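KaiC domain-containing protein (Pyrococcus horikoshii, PDB 2ZTS) probably binds ATP through a KaiC-like P-loop domain, and binds ADP at a subunit interface, with magnesium on its phosphate. Local coordinates at residues K43-F46 with A47-I51; F50-K53 with G54-Y58; R76-S80 with F81-F85. All blocks are in the same frame, centred on the assembly; numbering follows the deposited sequence.

Interaction 1 of 3, residues K43-F46 with A47-I51; sequences KTTF and AAQFI. With MG (magnesium ion), chain I; ADP (adenosine-5'-diphosphate), chain H.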
# COMPACT_ATOMS: atom_id res chain seq x y z
N LYS C 43 21.60 14.11 9.55
CA LYS C 43 21.99 12.94 10.36
C LYS C 43 23.49 12.78 10.52
O LYS C 43 24.01 12.65 11.63
CB LYS C 43 21.46 11.65 9.76
CG LYS C 43 19.94 11.54 9.76
CD LYS C 43 19.51 10.22 9.34
CE LYS C 43 19.71 9.93 7.85
NZ LYS C 43 19.30 10.92 6.88
N THR C 44 24.18 12.68 9.39
CA THR C 44 25.63 12.58 9.38
C THR C 44 26.35 13.68 10.16
O THR C 44 27.25 13.40 10.94
CB THR C 44 26.07 12.49 7.94
OG1 THR C 44 25.74 11.20 7.47
CG2 THR C 44 27.61 12.52 7.77
N THR C 45 25.92 14.90 9.95
CA THR C 45 26.42 16.09 10.58
C THR C 45 26.30 16.07 12.10
O THR C 45 27.27 16.30 12.82
CB THR C 45 25.68 17.30 9.97
OG1 THR C 45 26.08 17.39 8.60
CG2 THR C 45 26.15 18.62 10.55
N PHE C 46 25.10 15.80 12.57
CA PHE C 46 24.75 15.66 13.98
C PHE C 46 25.60 14.52 14.63
O PHE C 46 26.22 14.73 15.66
CB PHE C 46 23.28 15.32 14.01
CG PHE C 46 22.69 15.30 15.34
CD1 PHE C 46 21.81 16.28 15.72
CD2 PHE C 46 23.01 14.29 16.24
CE1 PHE C 46 21.25 16.25 16.97
CE2 PHE C 46 22.45 14.25 17.52
CZ PHE C 46 21.57 15.21 17.88
N ALA C 47 25.71 13.36 13.98
CA ALA C 47 26.58 12.26 14.45
C ALA C 47 28.08 12.60 14.48
O ALA C 47 28.79 12.20 15.44
CB ALA C 47 26.38 11.05 13.63
N ALA C 48 28.53 13.39 13.52
CA ALA C 48 29.92 13.77 13.45
C ALA C 48 30.22 14.78 14.54
O ALA C 48 31.28 14.71 15.16
CB ALA C 48 30.25 14.31 12.13
N GLN C 49 29.29 15.71 14.76
CA GLN C 49 29.44 16.72 15.77
C GLN C 49 29.57 16.08 17.16
O GLN C 49 30.41 16.50 17.98
CB GLN C 49 28.24 17.68 15.73
CG GLN C 49 28.50 19.07 16.29
CD GLN C 49 27.46 20.08 15.83
OE1 GLN C 49 26.96 19.97 14.71
NE2 GLN C 49 27.08 21.03 16.70
N PHE C 50 28.76 15.05 17.40
CA PHE C 50 28.78 14.30 18.64
C PHE C 50 30.17 13.73 18.88
O PHE C 50 30.66 13.79 19.99
CB PHE C 50 27.71 13.19 18.60
CG PHE C 50 27.77 12.14 19.71
CD1 PHE C 50 27.38 12.45 21.01
CD2 PHE C 50 28.01 10.84 19.43
CE1 PHE C 50 27.34 11.48 21.99
CE2 PHE C 50 27.96 9.84 20.44
CZ PHE C 50 27.61 10.18 21.70
N ILE C 51 30.77 13.09 17.87
CA ILE C 51 32.07 12.46 18.03
C ILE C 51 33.16 13.53 18.13
O ILE C 51 34.00 13.50 19.03
CB ILE C 51 32.43 11.53 16.87
CG1 ILE C 51 31.48 10.33 16.80
CG2 ILE C 51 33.86 10.98 17.01
CD1 ILE C 51 31.47 9.46 18.02
MG MG I . 24.29 10.95 5.80
PB ADP H . 21.89 13.30 5.98
O1B ADP H . 20.70 13.34 6.84
O2B ADP H . 21.56 12.89 4.54
O3B ADP H . 23.03 12.39 6.55
PA ADP H . 23.78 15.53 6.16
O1A ADP H . 24.27 15.53 7.62
O2A ADP H . 24.77 14.91 5.19
O3A ADP H . 22.30 14.87 5.99
O5' ADP H . 23.43 17.05 5.85
C5' ADP H . 24.05 17.77 4.84
C4' ADP H . 23.47 19.16 4.73
O4' ADP H . 24.02 20.12 5.60
C3' ADP H . 23.64 19.67 3.32
O3' ADP H . 22.64 19.04 2.51
C2' ADP H . 23.55 21.17 3.51
O2' ADP H . 22.24 21.63 3.53
C1' ADP H . 24.12 21.38 4.92
N9 ADP H . 25.55 21.74 4.93
C8 ADP H . 26.61 20.91 4.56
N7 ADP H . 27.76 21.59 4.75
C5 ADP H . 27.45 22.84 5.17
C6 ADP H . 28.22 23.95 5.51
N6 ADP H . 29.54 23.83 5.71
N1 ADP H . 27.58 25.10 5.96
C2 ADP H . 26.20 25.15 6.07
N3 ADP H . 25.42 24.04 5.74
C4 ADP H . 26.05 22.93 5.30
O HOH W 1 25.33 12.48 4.81
O HOH W 2 22.74 10.44 4.50
O HOH W 3 25.57 9.66 4.89
O HOH W 4 23.50 9.43 6.99

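Interaction 2 of 3, residues F50-K53 with G54-Y58; sequences FIYK and GAEEY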
# COMPACT_ATOMS: atom_id res chain seq x y z
N PHE C 50 28.76 15.05 17.40
CA PHE C 50 28.78 14.30 18.64
C PHE C 50 30.17 13.73 18.88
O PHE C 50 30.66 13.79 19.99
CB PHE C 50 27.71 13.19 18.60
CG PHE C 50 27.77 12.14 19.71
CD1 PHE C 50 27.38 12.45 21.01
CD2 PHE C 50 28.01 10.84 19.43
CE1 PHE C 50 27.34 11.48 21.99
CE2 PHE C 50 27.96 9.84 20.44
CZ PHE C 50 27.61 10.18 21.70
N ILE C 51 30.77 13.09 17.87
CA ILE C 51 32.07 12.46 18.03
C ILE C 51 33.16 13.53 18.13
O ILE C 51 34.00 13.50 19.03
CB ILE C 51 32.43 11.53 16.87
CG1 ILE C 51 31.48 10.33 16.80
CG2 ILE C 51 33.86 10.98 17.01
CD1 ILE C 51 31.47 9.46 18.02
N TYR C 52 33.10 14.49 17.21
CA TYR C 52 34.12 15.52 17.14
C TYR C 52 34.14 16.42 18.36
O TYR C 52 35.21 16.71 18.89
CB TYR C 52 33.95 16.39 15.94
CG TYR C 52 35.08 17.38 15.79
CD1 TYR C 52 36.30 16.96 15.35
CD2 TYR C 52 34.92 18.73 16.11
CE1 TYR C 52 37.40 17.86 15.24
CE2 TYR C 52 36.01 19.65 15.99
CZ TYR C 52 37.24 19.20 15.55
OH TYR C 52 38.35 20.05 15.40
N LYS C 53 32.97 16.89 18.78
CA LYS C 53 32.86 17.69 19.98
C LYS C 53 33.12 16.84 21.24
O LYS C 53 33.68 17.33 22.21
CB LYS C 53 31.51 18.38 20.10
CG LYS C 53 31.29 19.47 19.10
CD LYS C 53 32.39 20.54 19.19
CE LYS C 53 32.00 21.87 18.59
NZ LYS C 53 33.21 22.73 18.45
N GLY C 54 32.68 15.60 21.22
CA GLY C 54 33.07 14.73 22.29
C GLY C 54 34.58 14.81 22.53
O GLY C 54 35.00 15.04 23.65
N ALA C 55 35.37 14.64 21.48
CA ALA C 55 36.82 14.64 21.57
C ALA C 55 37.45 16.02 21.87
O ALA C 55 38.35 16.12 22.72
CB ALA C 55 37.43 14.06 20.28
N GLU C 56 36.98 17.05 21.17
CA GLU C 56 37.58 18.37 21.18
C GLU C 56 37.20 19.17 22.41
O GLU C 56 38.02 19.87 22.96
CB GLU C 56 37.13 19.17 19.94
CG GLU C 56 37.83 20.51 19.78
CD GLU C 56 36.94 21.67 19.38
OE1 GLU C 56 35.70 21.51 19.26
OE2 GLU C 56 37.49 22.78 19.18
N GLU C 57 35.93 19.13 22.81
CA GLU C 57 35.45 19.97 23.92
C GLU C 57 35.48 19.21 25.24
O GLU C 57 35.76 19.80 26.27
CB GLU C 57 34.01 20.48 23.65
CG GLU C 57 33.86 21.92 23.18
CD GLU C 57 32.58 22.56 23.70
OE1 GLU C 57 31.50 22.22 23.18
OE2 GLU C 57 32.65 23.41 24.64
N TYR C 58 35.16 17.92 25.22
CA TYR C 58 35.00 17.13 26.45
C TYR C 58 36.04 16.05 26.63
O TYR C 58 35.94 15.29 27.56
CB TYR C 58 33.58 16.50 26.53
CG TYR C 58 32.48 17.48 26.22
CD1 TYR C 58 32.25 18.57 27.04
CD2 TYR C 58 31.67 17.32 25.08
CE1 TYR C 58 31.26 19.50 26.77
CE2 TYR C 58 30.64 18.26 24.78
CZ TYR C 58 30.45 19.34 25.65
OH TYR C 58 29.51 20.26 25.40

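Interaction 3 of 3, residues R76-S80 with F81-F85; sequences REMAS and FGWDF. With ADP (adenosine-5'-diphosphate), chain H.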
# COMPACT_ATOMS: atom_id res chain seq x y z
N ARG C 76 37.18 15.72 4.79
CA ARG C 76 37.00 16.87 3.89
C ARG C 76 35.65 17.56 4.16
O ARG C 76 35.57 18.79 4.22
CB ARG C 76 37.10 16.43 2.39
CG ARG C 76 36.67 17.48 1.33
CD ARG C 76 36.46 16.94 -0.12
NE ARG C 76 35.70 17.93 -0.91
CZ ARG C 76 35.64 18.00 -2.25
NH1 ARG C 76 36.27 17.14 -3.02
NH2 ARG C 76 34.93 18.98 -2.82
N GLU C 77 34.59 16.77 4.35
CA GLU C 77 33.27 17.34 4.48
C GLU C 77 33.16 18.10 5.80
O GLU C 77 32.61 19.20 5.83
CB GLU C 77 32.19 16.27 4.32
CG GLU C 77 31.64 16.20 2.88
CD GLU C 77 31.30 14.79 2.42
OE1 GLU C 77 30.58 14.09 3.18
OE2 GLU C 77 31.78 14.37 1.32
N MSE C 78 33.76 17.56 6.86
CA MSE C 78 33.61 18.11 8.17
C MSE C 78 34.58 19.27 8.36
O MSE C 78 34.37 20.14 9.25
CB MSE C 78 33.79 17.02 9.23
CG MSE C 78 32.70 15.90 9.23
SE MSE C 78 30.88 16.67 9.30
CE MSE C 78 29.91 15.33 8.13
N ALA C 79 35.60 19.36 7.51
CA ALA C 79 36.47 20.53 7.51
C ALA C 79 35.70 21.80 7.17
O ALA C 79 36.10 22.86 7.64
CB ALA C 79 37.64 20.36 6.53
N SER C 80 34.58 21.69 6.43
CA SER C 80 33.79 22.85 6.08
C SER C 80 33.04 23.46 7.26
O SER C 80 32.58 24.60 7.18
CB SER C 80 32.85 22.56 4.86
OG SER C 80 31.71 21.70 5.15
N PHE C 81 32.92 22.71 8.35
CA PHE C 81 32.50 23.26 9.65
C PHE C 81 33.67 23.72 10.56
O PHE C 81 33.48 24.09 11.72
CB PHE C 81 31.62 22.24 10.41
CG PHE C 81 30.37 21.85 9.67
CD1 PHE C 81 29.48 22.82 9.25
CD2 PHE C 81 30.11 20.54 9.37
CE1 PHE C 81 28.38 22.49 8.56
CE2 PHE C 81 29.00 20.18 8.68
CZ PHE C 81 28.10 21.17 8.28
N GLY C 82 34.88 23.68 10.06
CA GLY C 82 36.01 23.97 10.93
C GLY C 82 36.47 22.80 11.77
O GLY C 82 37.23 23.02 12.71
N TRP C 83 36.02 21.58 11.48
CA TRP C 83 36.37 20.44 12.34
C TRP C 83 37.49 19.69 11.69
O TRP C 83 37.37 19.19 10.53
CB TRP C 83 35.18 19.49 12.64
CG TRP C 83 33.92 20.17 13.23
CD1 TRP C 83 33.87 21.28 14.03
CD2 TRP C 83 32.56 19.74 13.08
NE1 TRP C 83 32.57 21.55 14.41
CE2 TRP C 83 31.75 20.62 13.83
CE3 TRP C 83 31.94 18.68 12.41
CZ2 TRP C 83 30.38 20.52 13.85
CZ3 TRP C 83 30.60 18.57 12.45
CH2 TRP C 83 29.81 19.48 13.16
N ASP C 84 38.59 19.62 12.45
CA ASP C 84 39.83 18.96 12.05
C ASP C 84 39.88 17.52 12.62
O ASP C 84 40.46 17.23 13.69
CB ASP C 84 41.01 19.83 12.55
CG ASP C 84 42.35 19.44 11.93
OD1 ASP C 84 42.50 18.33 11.39
OD2 ASP C 84 43.33 20.20 11.93
N PHE C 85 39.25 16.60 11.89
CA PHE C 85 39.18 15.22 12.36
C PHE C 85 40.59 14.63 12.44
O PHE C 85 40.95 13.95 13.43
CB PHE C 85 38.25 14.35 11.47
CG PHE C 85 36.83 14.33 11.94
CD1 PHE C 85 35.99 15.40 11.71
CD2 PHE C 85 36.35 13.26 12.65
CE1 PHE C 85 34.66 15.39 12.18
CE2 PHE C 85 35.02 13.24 13.12
CZ PHE C 85 34.20 14.32 12.89
PB ADP H . 21.89 13.30 5.98
O1B ADP H . 20.70 13.34 6.84
O2B ADP H . 21.56 12.89 4.54
O3B ADP H . 23.03 12.39 6.55
PA ADP H . 23.78 15.53 6.16
O1A ADP H . 24.27 15.53 7.62
O2A ADP H . 24.77 14.91 5.19
O3A ADP H . 22.30 14.87 5.99
O5' ADP H . 23.43 17.05 5.85
C5' ADP H . 24.05 17.77 4.84
C4' ADP H . 23.47 19.16 4.73
O4' ADP H . 24.02 20.12 5.60
C3' ADP H . 23.64 19.67 3.32
O3' ADP H . 22.64 19.04 2.51
C2' ADP H . 23.55 21.17 3.51
O2' ADP H . 22.24 21.63 3.53
C1' ADP H . 24.12 21.38 4.92
N9 ADP H . 25.55 21.74 4.93
C8 ADP H . 26.61 20.91 4.56
N7 ADP H . 27.76 21.59 4.75
C5 ADP H . 27.45 22.84 5.17
C6 ADP H . 28.22 23.95 5.51
N6 ADP H . 29.54 23.83 5.71
N1 ADP H . 27.58 25.10 5.96
C2 ADP H . 26.20 25.15 6.07
N3 ADP H . 25.42 24.04 5.74
C4 ADP H . 26.05 22.93 5.30

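Interaction 1 of 3, residues K43-F46 with A47-I51
Lys43 O takes the N-H of Ala47 at 3.0 Å, nearly straight, closing the first turn of the helix, where the N-H groups of Lys43, Thr44 and Thr45 face the diphosphate of ADP. Lys43 itself grips O1B twice: its backbone N donates at 3.0 Å, and the bends at its last two torsions carry NZ back to the same oxygen, 2.8 Å away. Next along, Thr44 N binds O3B, while the N and OG1 of Thr45 both donate to O1A, OG1 at 2.8 Å. Thr44 OG1, swung beside its own backbone N (chi1 -73°), is a magnesium ligand at 2.2 Å; ADP O3B and four waters complete six-fold coordination. This is the Walker A arrangement of P-loop NTPases, helix 43-58 starting against the phosphates. A methionine in place of Lys43 would probably cost O1B this ammonium partner and Glu180 this salt bridge. In the second shell, Asp142 OD1 is hydrogen-bonded to Thr44 OG1, and Gly37 O accepts from Lys43 NZ. Farther out, the carbonyls of Thr44, Thr45 and Phe46 receive the N-H groups of Ala48, Gln49 and Phe50, and Phe46 and Phe50 pack on Ile176 of strand 174-179.

Interaction 2 of 3, residues F50-K53 with G54-Y58
Lys53 O is shared by two backbone donors: Glu57 N at 2.9 Å, and Tyr58 N through a weak, longer bond of 3.4 Å. Glu57 lays its CB over the centre of the neighbouring Tyr58 ring, and CD2 of that ring comes within 3.5 Å of Lys53 O. One residue back, Tyr52 O accepts from Glu56 N, and the two side chains of this i, i+4 pair lean together. Glu56 CB sits 4.1 Å above one face of the Tyr52 ring, displaced toward its rim, while the carboxylate plane is turned 34° from the ring. With Glu56 CG anti to the backbone N (chi1 -174°) and a bend at chi2, the carboxylate is carried back along the helix to the lysine of the preceding turn. There Lys53, bent at chi2, runs alongside it, and NZ donates to the syn lone pair of OE1 at 2.9 Å. At Gly54 a beta carbon would collide with Phe50 O, which accepts from Gly54 N and also from Arg138 NH1. On the inner side of helix 43-58, Phe50 and Ile51 pack on the parallel strands of the P-loop sheet, whereas Tyr52 stacks on Trp83 and its OH is hydrogen-bonded to Asp84 N. Lys53 and Glu56 are both partly exposed, and beside their i, i+3 salt bridge Glu57 OE1, 5.1 Å from Lys53 NZ, is likely to add a weaker attraction to the same ammonium group.

Interaction 3 of 3, residues R76-S80 with F81-F85
Met78, a selenomethionine in the crystal, is wedged among three aromatic rings. The bend at chi2 brings SE to the edge of the Phe81 ring, in the ring plane and 5.1 Å from the centroid, a Met-aromatic contact. The same atom meets the Trp83 six-membered ring obliquely, 3.7 Å from CZ3. Higher up the side chain, Met78 CB lies 3.5 Å from Phe85 CE1, the two side chains lying side by side and pointing the same way. Phe81 CB in turn sits over the centre of the Trp83 ring. The backbone is just as closely tied: Met78 O accepts from Phe81 N and Trp83 N, which arrive from opposite faces of its carbonyl plane.

The solvent side is looser. Ala79 and Gly82 lie there, joined by the 2.8 Å bond from Gly82 N to Ala79 O, and beyond them Asp84 OD1 caps Lys87 N at the start of helix 85-90. Two other faces are occupied. Arg76 and Glu77 turn to the second subunit, forming salt bridges with its Glu225 and Arg224. Toward the nucleotide, Ser80 OG, placed between its backbone N and carbonyl carbon (chi1 73°), donates to Glu77 O at 2.7 Å and accepts an N-H from adenine N6 at 3.1 Å. Phe81 CE1 is 3.4 Å from that same N6. Positive phi at Gly82 (82°), with bonds back into the last turn, makes this a Schellman motif after helix 71-79, here doubling as one wall of the adenine pocket.

Interactions 1 and 2 are successive parts of helix 43-58, sharing Phe50 and Ile51, with centres 10 Å apart. Interaction 3 lies against both. It meets the phosphate end where Met78 SE touches Ala48 CB and Met78 CE touches Thr44 CG2, each at 3.7 Å, and Gln49 OE1 comes within 3.3 Å of Trp83 CH2. Farther along the helix, Tyr52 CB packs on Phe85 CZ at 3.7 Å. Lys43, Thr44 and Thr45 hold the diphosphate of one ADP and Ser80 and Phe81 meet its adenine, whereas interaction 2 is remote from it: the Phe50 side chain is about 12 Å from the nucleotide. Lys222 and Met223 of the second subunit also hydrogen-bond the ADP.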